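Local coordinates for protein endolysin (Clostridium phage phictp1, PDB 5A6S) that is the truncated cell wall binding domain of a phage endolysin whose activity is regulated by a secondary translation product, and probably recognises the clostridial cell wall, at residues B[3-9]-B[25-30]; B[41-47]-B[55-61]. The protein carries 1 engineered substitution. One frame throughout, in Å; residues are numbered along the deposited sequence.

Contact 1: residues B[3-9]-B[25-30]; sequences NLVVYND and CPTINN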
loop_
_atom_site.group_PDB
_atom_site.type_symbol
_atom_site.label_atom_id
_atom_site.label_comp_id
_atom_site.label_asym_id
_atom_site.label_seq_id
_atom_site.Cartn_x
_atom_site.Cartn_y
_atom_site.Cartn_z
ATOM N N ASN B 3 4.736 7.224 18.412
ATOM C CA ASN B 3 4.337 6.013 17.660
ATOM C C ASN B 3 5.188 5.862 16.429
ATOM O O ASN B 3 5.523 6.868 15.751
ATOM C CB ASN B 3 2.869 6.090 17.210
ATOM C CG ASN B 3 1.861 6.100 18.340
ATOM O OD1 ASN B 3 1.683 5.135 19.102
ATOM N ND2 ASN B 3 1.083 7.190 18.384
ATOM N N LEU B 4 5.478 4.609 16.082
ATOM C CA LEU B 4 6.162 4.262 14.851
ATOM C C LEU B 4 5.670 2.884 14.372
ATOM O O LEU B 4 5.426 1.987 15.184
ATOM C CB LEU B 4 7.672 4.202 15.120
ATOM C CG LEU B 4 8.623 3.913 14.014
ATOM C CD1 LEU B 4 8.568 4.939 12.904
ATOM C CD2 LEU B 4 10.038 3.861 14.570
ATOM N N VAL B 5 5.525 2.742 13.044
ATOM C CA VAL B 5 5.111 1.511 12.425
ATOM C C VAL B 5 6.209 0.965 11.532
ATOM O O VAL B 5 6.651 1.581 10.579
ATOM C CB VAL B 5 3.811 1.694 11.641
ATOM C CG1 VAL B 5 3.273 0.342 11.208
ATOM C CG2 VAL B 5 2.769 2.413 12.485
ATOM N N VAL B 6 6.587 -0.273 11.822
ATOM C CA VAL B 6 7.607 -1.046 11.097
ATOM C C VAL B 6 6.939 -2.110 10.212
ATOM O O VAL B 6 5.954 -2.774 10.598
ATOM C CB VAL B 6 8.570 -1.810 12.066
ATOM C CG1 VAL B 6 9.813 -2.303 11.327
ATOM C CG2 VAL B 6 9.020 -0.931 13.190
ATOM N N TYR B 7 7.468 -2.231 9.022
ATOM C CA TYR B 7 7.033 -3.200 8.012
ATOM C C TYR B 7 8.277 -3.823 7.359
ATOM O O TYR B 7 9.332 -3.204 7.316
ATOM C CB TYR B 7 6.169 -2.508 6.967
ATOM C CG TYR B 7 6.907 -1.462 6.235
ATOM C CD1 TYR B 7 7.637 -1.762 5.106
ATOM C CD2 TYR B 7 6.964 -0.156 6.705
ATOM C CE1 TYR B 7 8.313 -0.786 4.449
ATOM C CE2 TYR B 7 7.652 0.813 6.056
ATOM C CZ TYR B 7 8.326 0.525 4.951
ATOM O OH TYR B 7 9.029 1.483 4.337
ATOM N N ASN B 8 8.114 -5.044 6.843
ATOM C CA ASN B 8 9.072 -5.599 5.889
ATOM C C ASN B 8 8.645 -5.285 4.444
ATOM O O ASN B 8 7.445 -5.119 4.167
ATOM C CB ASN B 8 9.146 -7.126 6.100
ATOM C CG ASN B 8 9.658 -7.482 7.481
ATOM O OD1 ASN B 8 10.862 -7.358 7.778
ATOM N ND2 ASN B 8 8.773 -7.886 8.316
ATOM N N ASP B 9 9.610 -5.171 3.547
ATOM C CA ASP B 9 9.346 -5.003 2.104
ATOM C C ASP B 9 8.162 -5.828 1.675
ATOM O O ASP B 9 8.080 -7.028 1.992
ATOM C CB ASP B 9 10.501 -5.578 1.298
ATOM C CG ASP B 9 11.684 -4.684 1.165
ATOM O OD1 ASP B 9 11.674 -3.458 1.419
ATOM O OD2 ASP B 9 12.694 -5.257 0.698
ATOM N N CYS B 25 1.525 8.936 12.234
ATOM C CA CYS B 25 2.879 8.777 12.640
ATOM C C CYS B 25 3.785 8.343 11.468
ATOM O O CYS B 25 3.295 8.112 10.382
ATOM C CB CYS B 25 2.874 7.743 13.736
ATOM S SG CYS B 25 2.602 6.018 13.276
ATOM N N PRO B 26 5.091 8.193 11.712
ATOM C CA PRO B 26 5.913 7.671 10.612
ATOM C C PRO B 26 5.853 6.139 10.452
ATOM O O PRO B 26 5.425 5.425 11.346
ATOM C CB PRO B 26 7.324 8.080 10.988
ATOM C CG PRO B 26 7.178 9.089 12.090
ATOM C CD PRO B 26 5.924 8.698 12.814
ATOM N N THR B 27 6.410 5.664 9.333
ATOM C CA THR B 27 6.681 4.208 9.148
ATOM C C THR B 27 8.151 4.072 8.936
ATOM O O THR B 27 8.831 5.001 8.538
ATOM C CB THR B 27 5.995 3.652 7.884
ATOM O OG1 THR B 27 6.497 4.327 6.714
ATOM C CG2 THR B 27 4.445 3.828 7.996
ATOM N N ILE B 28 8.662 2.872 9.173
ATOM C CA ILE B 28 10.029 2.615 8.846
ATOM C C ILE B 28 10.139 1.173 8.317
ATOM O O ILE B 28 9.503 0.241 8.858
ATOM C CB ILE B 28 10.953 2.848 10.083
ATOM C CG1 ILE B 28 12.422 2.687 9.707
ATOM C CG2 ILE B 28 10.510 1.890 11.153
ATOM C CD1 ILE B 28 13.497 3.226 10.695
ATOM N N ASN B 29 10.948 1.031 7.274
ATOM C CA ASN B 29 11.344 -0.263 6.725
ATOM C C ASN B 29 12.252 -0.976 7.755
ATOM O O ASN B 29 13.255 -0.427 8.142
ATOM C CB ASN B 29 12.035 -0.107 5.404
ATOM C CG ASN B 29 12.150 -1.441 4.633
ATOM O OD1 ASN B 29 12.541 -2.509 5.205
ATOM N ND2 ASN B 29 11.828 -1.375 3.357
ATOM N N ASN B 30 11.793 -2.121 8.216
ATOM C CA ASN B 30 12.561 -3.067 9.055
ATOM C C ASN B 30 14.003 -3.344 8.655
ATOM O O ASN B 30 14.801 -3.632 9.536
ATOM C CB ASN B 30 11.829 -4.420 9.162
ATOM C CG ASN B 30 12.260 -5.267 10.427
ATOM O OD1 ASN B 30 12.674 -4.762 11.488
ATOM N ND2 ASN B 30 12.103 -6.558 10.296
HETATM O O HOH W 1 9.230 3.993 5.202
HETATM O O HOH W 2 10.354 0.832 1.789
HETATM O O HOH W 3 12.327 -5.058 4.487
#

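Contact 2: residues B[41-47]-B[55-61]; sequences NVYAVGG and YLTTLIA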
loop_
_atom_site.group_PDB
_atom_site.type_symbol
_atom_site.label_atom_id
_atom_site.label_comp_id
_atom_site.label_asym_id
_atom_site.label_seq_id
_atom_site.Cartn_x
_atom_site.Cartn_y
_atom_site.Cartn_z
ATOM N N ASN B 41 5.605 3.712 21.505
ATOM C CA ASN B 41 4.846 2.596 20.927
ATOM C C ASN B 41 5.416 2.221 19.554
ATOM O O ASN B 41 5.378 2.993 18.571
ATOM C CB ASN B 41 3.340 2.910 20.814
ATOM C CG ASN B 41 2.723 3.456 22.110
ATOM O OD1 ASN B 41 2.425 4.643 22.216
ATOM N ND2 ASN B 41 2.485 2.597 23.056
ATOM N N VAL B 42 5.998 1.031 19.492
ATOM C CA VAL B 42 6.543 0.462 18.265
ATOM C C VAL B 42 5.600 -0.656 17.783
ATOM O O VAL B 42 5.462 -1.705 18.411
ATOM C CB VAL B 42 7.917 -0.135 18.513
ATOM C CG1 VAL B 42 8.406 -0.850 17.262
ATOM C CG2 VAL B 42 8.852 0.999 18.894
ATOM N N TYR B 43 4.880 -0.358 16.721
ATOM C CA TYR B 43 3.980 -1.286 16.106
ATOM C C TYR B 43 4.731 -1.946 14.971
ATOM O O TYR B 43 5.535 -1.312 14.268
ATOM C CB TYR B 43 2.798 -0.535 15.538
ATOM C CG TYR B 43 1.836 -0.006 16.513
ATOM C CD1 TYR B 43 2.038 1.224 17.107
ATOM C CD2 TYR B 43 0.709 -0.720 16.858
ATOM C CE1 TYR B 43 1.107 1.742 17.970
ATOM C CE2 TYR B 43 -0.218 -0.201 17.729
ATOM C CZ TYR B 43 0.006 1.044 18.267
ATOM O OH TYR B 43 -0.867 1.551 19.136
ATOM N N ALA B 44 4.509 -3.244 14.837
ATOM C CA ALA B 44 4.976 -3.987 13.668
ATOM C C ALA B 44 3.775 -4.536 12.963
ATOM O O ALA B 44 2.860 -5.025 13.617
ATOM C CB ALA B 44 5.845 -5.167 14.075
ATOM N N VAL B 45 3.853 -4.588 11.619
ATOM C CA VAL B 45 2.780 -5.077 10.810
ATOM C C VAL B 45 3.264 -6.253 9.920
ATOM O O VAL B 45 4.145 -6.082 9.074
ATOM C CB VAL B 45 2.103 -3.963 9.961
ATOM C CG1 VAL B 45 1.086 -4.581 9.006
ATOM C CG2 VAL B 45 1.361 -2.975 10.869
ATOM N N GLY B 46 2.628 -7.412 10.107
ATOM C CA GLY B 46 2.956 -8.576 9.343
ATOM C C GLY B 46 4.067 -9.401 9.972
ATOM O O GLY B 46 4.923 -8.867 10.643
ATOM N N GLY B 47 4.051 -10.699 9.690
ATOM C CA GLY B 47 5.194 -11.580 9.986
ATOM C C GLY B 47 5.214 -12.001 11.424
ATOM O O GLY B 47 4.154 -12.182 12.030
ATOM N N TYR B 55 12.481 -3.837 21.007
ATOM C CA TYR B 55 11.610 -2.718 21.459
ATOM C C TYR B 55 10.126 -2.777 20.986
ATOM O O TYR B 55 9.333 -1.875 21.313
ATOM C CB TYR B 55 12.242 -1.373 21.025
ATOM C CG TYR B 55 13.469 -1.009 21.833
ATOM C CD1 TYR B 55 13.353 -0.717 23.193
ATOM C CD2 TYR B 55 14.743 -0.970 21.243
ATOM C CE1 TYR B 55 14.482 -0.414 23.968
ATOM C CE2 TYR B 55 15.870 -0.638 22.003
ATOM C CZ TYR B 55 15.733 -0.360 23.354
ATOM O OH TYR B 55 16.856 -0.054 24.087
ATOM N N LEU B 56 9.735 -3.844 20.286
ATOM C CA LEU B 56 8.381 -3.995 19.762
ATOM C C LEU B 56 7.353 -3.931 20.856
ATOM O O LEU B 56 7.515 -4.569 21.854
ATOM C CB LEU B 56 8.300 -5.308 18.957
ATOM C CG LEU B 56 6.977 -5.817 18.383
ATOM C CD1 LEU B 56 6.453 -4.805 17.394
ATOM C CD2 LEU B 56 7.138 -7.136 17.660
ATOM N N THR B 57 6.300 -3.121 20.690
ATOM C CA THR B 57 5.211 -2.967 21.640
ATOM C C THR B 57 4.008 -3.828 21.221
ATOM O O THR B 57 3.334 -4.451 22.048
ATOM C CB THR B 57 4.635 -1.474 21.597
ATOM O OG1 THR B 57 5.661 -0.517 21.596
ATOM C CG2 THR B 57 3.765 -1.166 22.661
ATOM N N THR B 58 3.659 -3.788 19.921
ATOM C CA THR B 58 2.476 -4.486 19.439
ATOM C C THR B 58 2.746 -5.020 18.021
ATOM O O THR B 58 3.166 -4.269 17.148
ATOM C CB THR B 58 1.297 -3.485 19.336
ATOM O OG1 THR B 58 0.862 -3.032 20.631
ATOM C CG2 THR B 58 0.086 -4.123 18.685
ATOM N N LEU B 59 2.416 -6.282 17.769
ATOM C CA LEU B 59 2.559 -6.894 16.452
ATOM C C LEU B 59 1.165 -7.123 15.959
ATOM O O LEU B 59 0.366 -7.727 16.661
ATOM C CB LEU B 59 3.281 -8.238 16.549
ATOM C CG LEU B 59 3.159 -9.175 15.345
ATOM C CD1 LEU B 59 4.063 -8.606 14.271
ATOM C CD2 LEU B 59 3.581 -10.622 15.692
ATOM N N ILE B 60 0.862 -6.632 14.760
ATOM C CA ILE B 60 -0.453 -6.884 14.147
ATOM C C ILE B 60 -0.173 -7.663 12.862
ATOM O O ILE B 60 0.490 -7.151 11.937
ATOM C CB ILE B 60 -1.156 -5.576 13.730
ATOM C CG1 ILE B 60 -1.349 -4.681 14.939
ATOM C CG2 ILE B 60 -2.524 -5.925 13.159
ATOM C CD1 ILE B 60 -1.893 -3.301 14.637
ATOM N N ALA B 61 -0.707 -8.846 12.816
ATOM C CA ALA B 61 -0.291 -9.834 11.803
ATOM C C ALA B 61 -1.300 -10.967 11.684
ATOM O O ALA B 61 -1.889 -11.400 12.668
ATOM C CB ALA B 61 1.093 -10.353 12.092
#

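Contact 1: residues B[3-9]-B[25-30]
How a beta-alpha-beta unit closes is well illustrated by residues 25-30, which return from helix 11-23 to lie parallel to strand 3-7. At the entry, Cys25 points toward the first strand and its SG packs on Val5 CG2 at 3.7 Å. Pro26 then supplies a carbonyl O to Val5 N (3.2 Å), while its CB lies 3.9 Å from Leu4 CD1. Thr27 pairs with Val5; its hydroxyl, bound to Glu17 of the helix, also shares a water with Tyr7 OH. Ile28 directs both N and O at the first strand: N donates to Val5 O (2.8 Å) and O accepts from Tyr7 N (3.2 Å), as its CG2 packs 3.8 Å from Val6 CG2. Next, Asn29 lays its CA over the face of the Tyr7 ring, 3.9 Å from the centroid, in a CH-pi contact, and its ND2 reaches Asp9 OD1 at 2.8 Å. Asn30 ends the ladder, N to Tyr7 O at 2.8 Å, and its ND2 binds both Asn8 OD1 (2.9 Å) and the carbonyl of Gln51. Side-chain hydrogen bonds thus add to the ladder where the strands run out, while apolar packing accompanies its backbone bond at the start.

Contact 2: residues B[41-47]-B[55-61]
Parallel pairing at the edge of an alpha/beta sheet is the principle here: strand 41-45 receives strand 58-60 in register, Tyr43 with Thr58, Ala44 with Leu59 and Val45 with Ile60, the axes 4.7 Å apart and 21° from parallel. The main-chain hydrogen bonds alternate as such a ladder requires. Thr58 N donates to Val42 O (3.1 Å), Ala44 N to Thr58 O (2.9 Å), Ile60 N to Ala44 O (2.8 Å) and Gly46 N to Ile60 O (2.8 Å). Weaker CA-H...O contacts fill in between, such as Val45 CA to Ile60 O at 3.3 Å. Apolar packing divides between the two faces. On one, Ala44 CB meets Leu56 CD1 at 3.4 Å and Leu59 CD1 at 3.9 Å; on the other, Tyr43 CD2 lies 4.3 Å from Ile60 CD1, where Ile60 also packs against helices 11-23 and 65-77 and Tyr43 OH bonds to Tyr75 OH. At the backbone angles of Gly46 a CB would jam against the Val45 carbonyl O, so glycine fits where the strand ends. At the opposite end Val42 O also accepts from Thr57 N at 2.8 Å, and a side chain joins in: Val42 N donates to Thr57 OG1 at 2.6 Å.

Overall arrangement
Contacts 1 and 2 are successive along the chain and adjacent in space, their centres about 9 Å apart. They meet where strand 3-7 runs beside strand 41-45: Leu4 O lies 2.9 Å from Tyr43 N and Val6 N 2.9 Å from Tyr43 O, probable hydrogen bonds that fuse the two strand pairs into one parallel sheet. The order 27-29, 3-7, 41-45, 58-60 places 3-7 and 41-45 in the middle, with each contact pairing one of them with an outer strand. Helix 11-23 serves both, touching Val5 in contact 1 and Val45 in contact 2. A bound glycerol, probably from crystallisation, lies about 3 Å from the Asn30 side chain in contact 1.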